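Local coordinates for sporozoite surface protein 2 (Plasmodium vivax, PDB 4HQO) that probably serves as an adhesive receptor on the malaria sporozoite surface that supports gliding motility, here represented by its metal-binding VWA domain and thrombospondin repeat, at residues 17-22 / 56-61; 126-131 / 197-202. The protein carries 4 engineered substitutions. All coordinates share one frame; numbering follows the deposited sequence.

Contact 1 (17-22 / 56-61); sequences EQVDLY and DTINLY. Engineered in segment 17-22: Gln18 (natural residue Ser). With NA (sodium ion), chain G.
Residues 17-22 and 56-61 run side by side where two parallel strands begin, paired from Val19 with Ile58 to Tyr22 with Tyr61. Four backbone hydrogen bonds join them, each close to straight at its hydrogen. Asn59 N reaches Val19 O (2.8 Å) almost along the C=O axis, and Leu21 N meets Asn59 O (2.9 Å) in the same manner. Tyr61 N approaches Leu21 O in the carbonyl plane, whereas the longer bond from Val19 N to Thr57 O (3.2 Å) comes in above the plane of the Thr57 carbonyl, whose oxygen also accepts from Arg122 NH1.

Tyr61 can be followed outward. With CG anti to the backbone N (chi1 163°), its CB lies against Tyr22 CD2 at 3.8 Å. CG meets the same atom, and CD1 touches it at 3.7 Å, arriving at the edge of the Tyr22 ring. The two side chains cross at about a right angle, and their ring planes are inclined by 56°, an oblique pairing. Farther out, OH binds the sodium ion at 2.3 Å, with the ion in the plane of the Tyr61 ring; Glu71 also binds it, and Asn63 hydrogen-bonds the hydroxyl.

On the other face of the sheet, Val19, Leu21, Ile58 and Leu60 make an apolar surface, with Leu21 CD2 resting on Leu60 CD1 at 4.0 Å. At the solvent-facing start, one water donates to Glu17 OE2 and Asp56 O and accepts from NE2 of the engineered Gln18.

This is the right-handed beta-alpha-beta unit of the VWA fold, with helix 33-49 as the crossover. Strand 126-133 flanks residues 17-22, while His115 of helix 105-117 packs edge-to-face with both tyrosines.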
loop_
_atom_site.group_PDB
_atom_site.type_symbol
_atom_site.label_atom_id
_atom_site.label_comp_id
_atom_site.label_asym_id
_atom_site.label_seq_id
_atom_site.Cartn_x
_atom_site.Cartn_y
_atom_site.Cartn_z
ATOM N N GLU A 17 -9.007 0.794 -1.824
ATOM C CA GLU A 17 -9.216 -0.122 -0.710
ATOM C C GLU A 17 -7.925 -0.818 -0.268
ATOM O O GLU A 17 -7.809 -1.256 0.875
ATOM C CB GLU A 17 -10.311 -1.148 -1.042
ATOM C CG GLU A 17 -9.880 -2.266 -1.980
ATOM C CD GLU A 17 -9.838 -1.842 -3.443
ATOM O OE1 GLU A 17 -10.155 -0.674 -3.746
ATOM O OE2 GLU A 17 -9.484 -2.686 -4.296
ATOM N N GLN A 18 -6.956 -0.913 -1.172
ATOM C CA GLN A 18 -5.678 -1.526 -0.842
ATOM C C GLN A 18 -4.807 -0.549 -0.059
ATOM O O GLN A 18 -4.574 0.578 -0.503
ATOM C CB GLN A 18 -4.957 -1.986 -2.110
ATOM C CG GLN A 18 -5.745 -2.984 -2.930
ATOM C CD GLN A 18 -4.925 -3.613 -4.040
ATOM O OE1 GLN A 18 -3.760 -3.277 -4.233
ATOM N NE2 GLN A 18 -5.535 -4.529 -4.779
ATOM N N VAL A 19 -4.357 -0.983 1.116
ATOM C CA VAL A 19 -3.442 -0.210 1.954
ATOM C C VAL A 19 -2.331 -1.131 2.440
ATOM O O VAL A 19 -2.608 -2.175 3.026
ATOM C CB VAL A 19 -4.148 0.390 3.197
ATOM C CG1 VAL A 19 -3.153 1.191 4.052
ATOM C CG2 VAL A 19 -5.325 1.269 2.785
ATOM N N ASP A 20 -1.081 -0.769 2.160
ATOM C CA ASP A 20 0.063 -1.475 2.736
ATOM C C ASP A 20 0.516 -0.660 3.936
ATOM O O ASP A 20 0.994 0.462 3.777
ATOM C CB ASP A 20 1.211 -1.587 1.744
ATOM C CG ASP A 20 0.934 -2.569 0.637
ATOM O OD1 ASP A 20 0.157 -3.527 0.857
ATOM O OD2 ASP A 20 1.512 -2.386 -0.454
ATOM N N LEU A 21 0.333 -1.212 5.131
ATOM C CA LEU A 21 0.555 -0.462 6.362
ATOM C C LEU A 21 1.770 -1.018 7.093
ATOM O O LEU A 21 1.769 -2.158 7.540
ATOM C CB LEU A 21 -0.690 -0.540 7.244
ATOM C CG LEU A 21 -0.879 0.480 8.375
ATOM C CD1 LEU A 21 -2.346 0.494 8.802
ATOM C CD2 LEU A 21 -0.015 0.152 9.565
ATOM N N TYR A 22 2.805 -0.197 7.197
ATOM C CA TYR A 22 4.073 -0.608 7.775
ATOM C C TYR A 22 4.122 -0.071 9.194
ATOM O O TYR A 22 4.259 1.127 9.404
ATOM C CB TYR A 22 5.236 -0.050 6.942
ATOM C CG TYR A 22 5.160 -0.406 5.468
ATOM C CD1 TYR A 22 4.496 0.420 4.566
ATOM C CD2 TYR A 22 5.758 -1.564 4.977
ATOM C CE1 TYR A 22 4.429 0.099 3.217
ATOM C CE2 TYR A 22 5.693 -1.894 3.631
ATOM C CZ TYR A 22 5.026 -1.057 2.754
ATOM O OH TYR A 22 4.946 -1.381 1.414
ATOM N N ASP A 56 -7.627 -8.429 0.252
ATOM C CA ASP A 56 -7.834 -7.404 -0.778
ATOM C C ASP A 56 -7.794 -5.960 -0.283
ATOM O O ASP A 56 -7.887 -5.028 -1.084
ATOM C CB ASP A 56 -9.168 -7.632 -1.500
ATOM C CG ASP A 56 -9.226 -8.967 -2.213
ATOM O OD1 ASP A 56 -8.150 -9.471 -2.616
ATOM O OD2 ASP A 56 -10.347 -9.508 -2.367
ATOM N N THR A 57 -7.694 -5.757 1.025
ATOM C CA THR A 57 -7.727 -4.389 1.535
ATOM C C THR A 57 -6.460 -4.032 2.325
ATOM O O THR A 57 -5.377 -3.906 1.738
ATOM C CB THR A 57 -9.047 -4.060 2.308
ATOM O OG1 THR A 57 -9.133 -4.827 3.515
ATOM C CG2 THR A 57 -10.272 -4.359 1.437
ATOM N N ILE A 58 -6.572 -3.872 3.638
ATOM C CA ILE A 58 -5.385 -3.519 4.428
ATOM C C ILE A 58 -4.490 -4.733 4.688
ATOM O O ILE A 58 -4.957 -5.761 5.168
ATOM C CB ILE A 58 -5.767 -2.829 5.755
ATOM C CG1 ILE A 58 -6.754 -1.686 5.478
ATOM C CG2 ILE A 58 -4.518 -2.306 6.462
ATOM C CD1 ILE A 58 -7.183 -0.908 6.709
ATOM N N ASN A 59 -3.210 -4.612 4.340
ATOM C CA ASN A 59 -2.211 -5.630 4.664
ATOM C C ASN A 59 -1.184 -5.033 5.619
ATOM O O ASN A 59 -0.617 -3.964 5.363
ATOM C CB ASN A 59 -1.481 -6.138 3.418
ATOM C CG ASN A 59 -2.395 -6.856 2.428
ATOM O OD1 ASN A 59 -3.623 -6.918 2.594
ATOM N ND2 ASN A 59 -1.788 -7.395 1.376
ATOM N N LEU A 60 -0.943 -5.725 6.719
ATOM C CA LEU A 60 -0.065 -5.214 7.755
ATOM C C LEU A 60 1.363 -5.739 7.584
ATOM O O LEU A 60 1.572 -6.909 7.276
ATOM C CB LEU A 60 -0.623 -5.607 9.132
ATOM C CG LEU A 60 0.169 -5.207 10.377
ATOM C CD1 LEU A 60 0.194 -3.695 10.524
ATOM C CD2 LEU A 60 -0.421 -5.878 11.636
ATOM N N TYR A 61 2.336 -4.849 7.748
ATOM C CA TYR A 61 3.729 -5.241 7.934
ATOM C C TYR A 61 4.116 -4.740 9.328
ATOM O O TYR A 61 3.621 -3.703 9.776
ATOM C CB TYR A 61 4.633 -4.649 6.846
ATOM C CG TYR A 61 6.116 -4.659 7.179
ATOM C CD1 TYR A 61 6.681 -3.638 7.933
ATOM C CD2 TYR A 61 6.950 -5.662 6.716
ATOM C CE1 TYR A 61 8.011 -3.625 8.239
ATOM C CE2 TYR A 61 8.308 -5.658 7.022
ATOM C CZ TYR A 61 8.825 -4.629 7.784
ATOM O OH TYR A 61 10.162 -4.583 8.099
HETATM NA NA NA G . 11.423 -6.064 6.882
HETATM O O HOH W 1 -8.251 -5.267 -3.827
#

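Contact 2 (126-131 / 197-202); sequences IQLVIL and ALIKPF
Strand 126-131 and helix 197-202 meet almost entirely through side chains, nearly antiparallel at 165° with their axes 10.6 Å apart, and no hydrogen bond passes between them. Alternate strand residues, Ile126, Leu128 and Ile130, supply the strand's part, and Ile199 and Phe202, three positions apart in the helix, answer them.

The aliphatic contacts centre on Ile199. Its CG1 is anti to the carbonyl carbon, and a bend at chi2 (-39°) turns CD1 to meet Ile130 CD1 tip to tip at 3.6 Å, the closest approach of the contact. Ile130 has an extended outer chain (chi2 -177°), which brings its delta methyl forward to the helix. The other branch of Ile199, CG2, touches Leu128 CD2 at 4.1 Å, the two side chains crossing obliquely. One isoleucine thus spans two strand residues, its branches divided between them.

A single aromatic ring takes part. Leu128 directs its second methyl, CD1, obliquely at the Phe202 ring, 4.2 Å from CG, so that its two methyls are shared between Ile199 and Phe202.

Contact with the helix backbone is confined to Ile126, whose CD1 lies 3.8 Å from Phe202 O. Within the helix, Phe202 N bonds to Ile199 O at 2.9 Å, a three-residue spacing at the kink around Pro201.

Helix 192-203 also reaches strand 156-161, through Ile199 on Ala158 and Phe202 on Arg156. With methyls, one ring and a single carbonyl oxygen as the meeting groups, the association of helix and sheet here probably rests on shape and the exclusion of water, with no directional bond to set the register.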
loop_
_atom_site.group_PDB
_atom_site.type_symbol
_atom_site.label_atom_id
_atom_site.label_comp_id
_atom_site.label_asym_id
_atom_site.label_seq_id
_atom_site.Cartn_x
_atom_site.Cartn_y
_atom_site.Cartn_z
ATOM N N ILE A 126 -2.227 2.275 -1.209
ATOM C CA ILE A 126 -1.747 3.356 -0.361
ATOM C C ILE A 126 -0.601 2.829 0.499
ATOM O O ILE A 126 -0.718 1.764 1.092
ATOM C CB ILE A 126 -2.865 3.836 0.571
ATOM C CG1 ILE A 126 -3.935 4.586 -0.231
ATOM C CG2 ILE A 126 -2.324 4.721 1.653
ATOM C CD1 ILE A 126 -5.212 4.791 0.549
ATOM N N GLN A 127 0.507 3.567 0.545
ATOM C CA GLN A 127 1.664 3.185 1.345
ATOM C C GLN A 127 1.647 4.013 2.629
ATOM O O GLN A 127 1.845 5.224 2.586
ATOM C CB GLN A 127 2.954 3.432 0.554
ATOM C CG GLN A 127 3.048 2.644 -0.752
ATOM C CD GLN A 127 2.963 1.139 -0.516
ATOM O OE1 GLN A 127 3.733 0.577 0.258
ATOM N NE2 GLN A 127 2.011 0.486 -1.174
ATOM N N LEU A 128 1.390 3.371 3.768
ATOM C CA LEU A 128 1.248 4.111 5.018
ATOM C C LEU A 128 2.202 3.582 6.079
ATOM O O LEU A 128 2.137 2.414 6.461
ATOM C CB LEU A 128 -0.192 4.054 5.542
ATOM C CG LEU A 128 -0.390 4.586 6.971
ATOM C CD1 LEU A 128 -0.064 6.095 7.107
ATOM C CD2 LEU A 128 -1.793 4.293 7.469
ATOM N N VAL A 129 3.097 4.441 6.553
ATOM C CA VAL A 129 3.977 4.052 7.647
ATOM C C VAL A 129 3.459 4.617 8.954
ATOM O O VAL A 129 3.211 5.820 9.066
ATOM C CB VAL A 129 5.420 4.541 7.453
ATOM C CG1 VAL A 129 6.256 4.173 8.679
ATOM C CG2 VAL A 129 6.028 3.938 6.190
ATOM N N ILE A 130 3.287 3.753 9.945
ATOM C CA ILE A 130 3.010 4.241 11.287
ATOM C C ILE A 130 4.256 4.020 12.136
ATOM O O ILE A 130 4.674 2.886 12.357
ATOM C CB ILE A 130 1.788 3.544 11.907
ATOM C CG1 ILE A 130 0.537 3.848 11.079
ATOM C CG2 ILE A 130 1.589 3.992 13.347
ATOM C CD1 ILE A 130 -0.726 3.247 11.662
ATOM N N LEU A 131 4.866 5.117 12.575
ATOM C CA LEU A 131 6.101 5.055 13.349
ATOM C C LEU A 131 5.807 5.338 14.820
ATOM O O LEU A 131 5.424 6.453 15.176
ATOM C CB LEU A 131 7.120 6.061 12.794
ATOM C CG LEU A 131 8.452 6.199 13.537
ATOM C CD1 LEU A 131 9.281 4.918 13.442
ATOM C CD2 LEU A 131 9.229 7.408 12.989
ATOM N N ALA A 197 -8.033 7.829 15.234
ATOM C CA ALA A 197 -8.618 8.978 14.563
ATOM C C ALA A 197 -7.584 9.696 13.686
ATOM O O ALA A 197 -7.935 10.292 12.674
ATOM C CB ALA A 197 -9.234 9.931 15.579
ATOM N N LEU A 198 -6.312 9.631 14.070
ATOM C CA LEU A 198 -5.243 10.238 13.275
ATOM C C LEU A 198 -5.063 9.493 11.958
ATOM O O LEU A 198 -4.925 10.102 10.898
ATOM C CB LEU A 198 -3.918 10.218 14.039
ATOM C CG LEU A 198 -2.775 10.992 13.375
ATOM C CD1 LEU A 198 -2.968 12.467 13.614
ATOM C CD2 LEU A 198 -1.411 10.530 13.891
ATOM N N ILE A 199 -5.059 8.167 12.053
ATOM C CA ILE A 199 -4.865 7.256 10.922
ATOM C C ILE A 199 -6.039 7.286 9.933
ATOM O O ILE A 199 -5.861 7.084 8.731
ATOM C CB ILE A 199 -4.653 5.815 11.455
ATOM C CG1 ILE A 199 -3.348 5.750 12.246
ATOM C CG2 ILE A 199 -4.639 4.772 10.350
ATOM C CD1 ILE A 199 -2.243 6.558 11.621
ATOM N N LYS A 200 -7.230 7.566 10.445
ATOM C CA LYS A 200 -8.462 7.410 9.659
ATOM C C LYS A 200 -8.477 8.126 8.297
ATOM O O LYS A 200 -8.768 7.489 7.284
ATOM C CB LYS A 200 -9.698 7.760 10.505
ATOM C CG LYS A 200 -11.029 7.561 9.800
ATOM C CD LYS A 200 -12.190 7.813 10.750
ATOM C CE LYS A 200 -13.523 7.431 10.124
ATOM N NZ LYS A 200 -14.634 7.560 11.103
ATOM N N PRO A 201 -8.149 9.436 8.257
ATOM C CA PRO A 201 -8.172 10.129 6.960
ATOM C C PRO A 201 -7.152 9.576 5.967
ATOM O O PRO A 201 -7.325 9.752 4.764
ATOM C CB PRO A 201 -7.798 11.573 7.320
ATOM C CG PRO A 201 -8.070 11.694 8.779
ATOM C CD PRO A 201 -7.778 10.351 9.351
ATOM N N PHE A 202 -6.109 8.919 6.463
ATOM C CA PHE A 202 -5.076 8.370 5.594
ATOM C C PHE A 202 -5.576 7.156 4.823
ATOM O O PHE A 202 -5.040 6.826 3.769
ATOM C CB PHE A 202 -3.857 7.939 6.410
ATOM C CG PHE A 202 -3.040 9.077 6.956
ATOM C CD1 PHE A 202 -2.118 9.732 6.159
ATOM C CD2 PHE A 202 -3.160 9.458 8.281
ATOM C CE1 PHE A 202 -1.353 10.764 6.668
ATOM C CE2 PHE A 202 -2.398 10.492 8.794
ATOM C CZ PHE A 202 -1.496 11.143 7.989
#

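How the contacts relate
Both contacts are largely buried within the VWA domain and share its central sheet, in which strands 19-26 and 126-133 are neighbours. Contact 1 joins strand to strand within the sheet and is governed by directional backbone bonds, with polar and charged groups at its start and a sodium ion beyond its last tyrosine. Contact 2 lies between the sheet and a helix over one face, and its chemistry is apolar. The two meet directly: Asp20 N hydrogen-bonds to Ile126 O, and Tyr22 OH to Gln127 OE1 (2.6 Å), while Leu21 CD2 packs on Ile130 CD1 at 3.8 Å, making the apolar side of contact 1 continuous with contact 2.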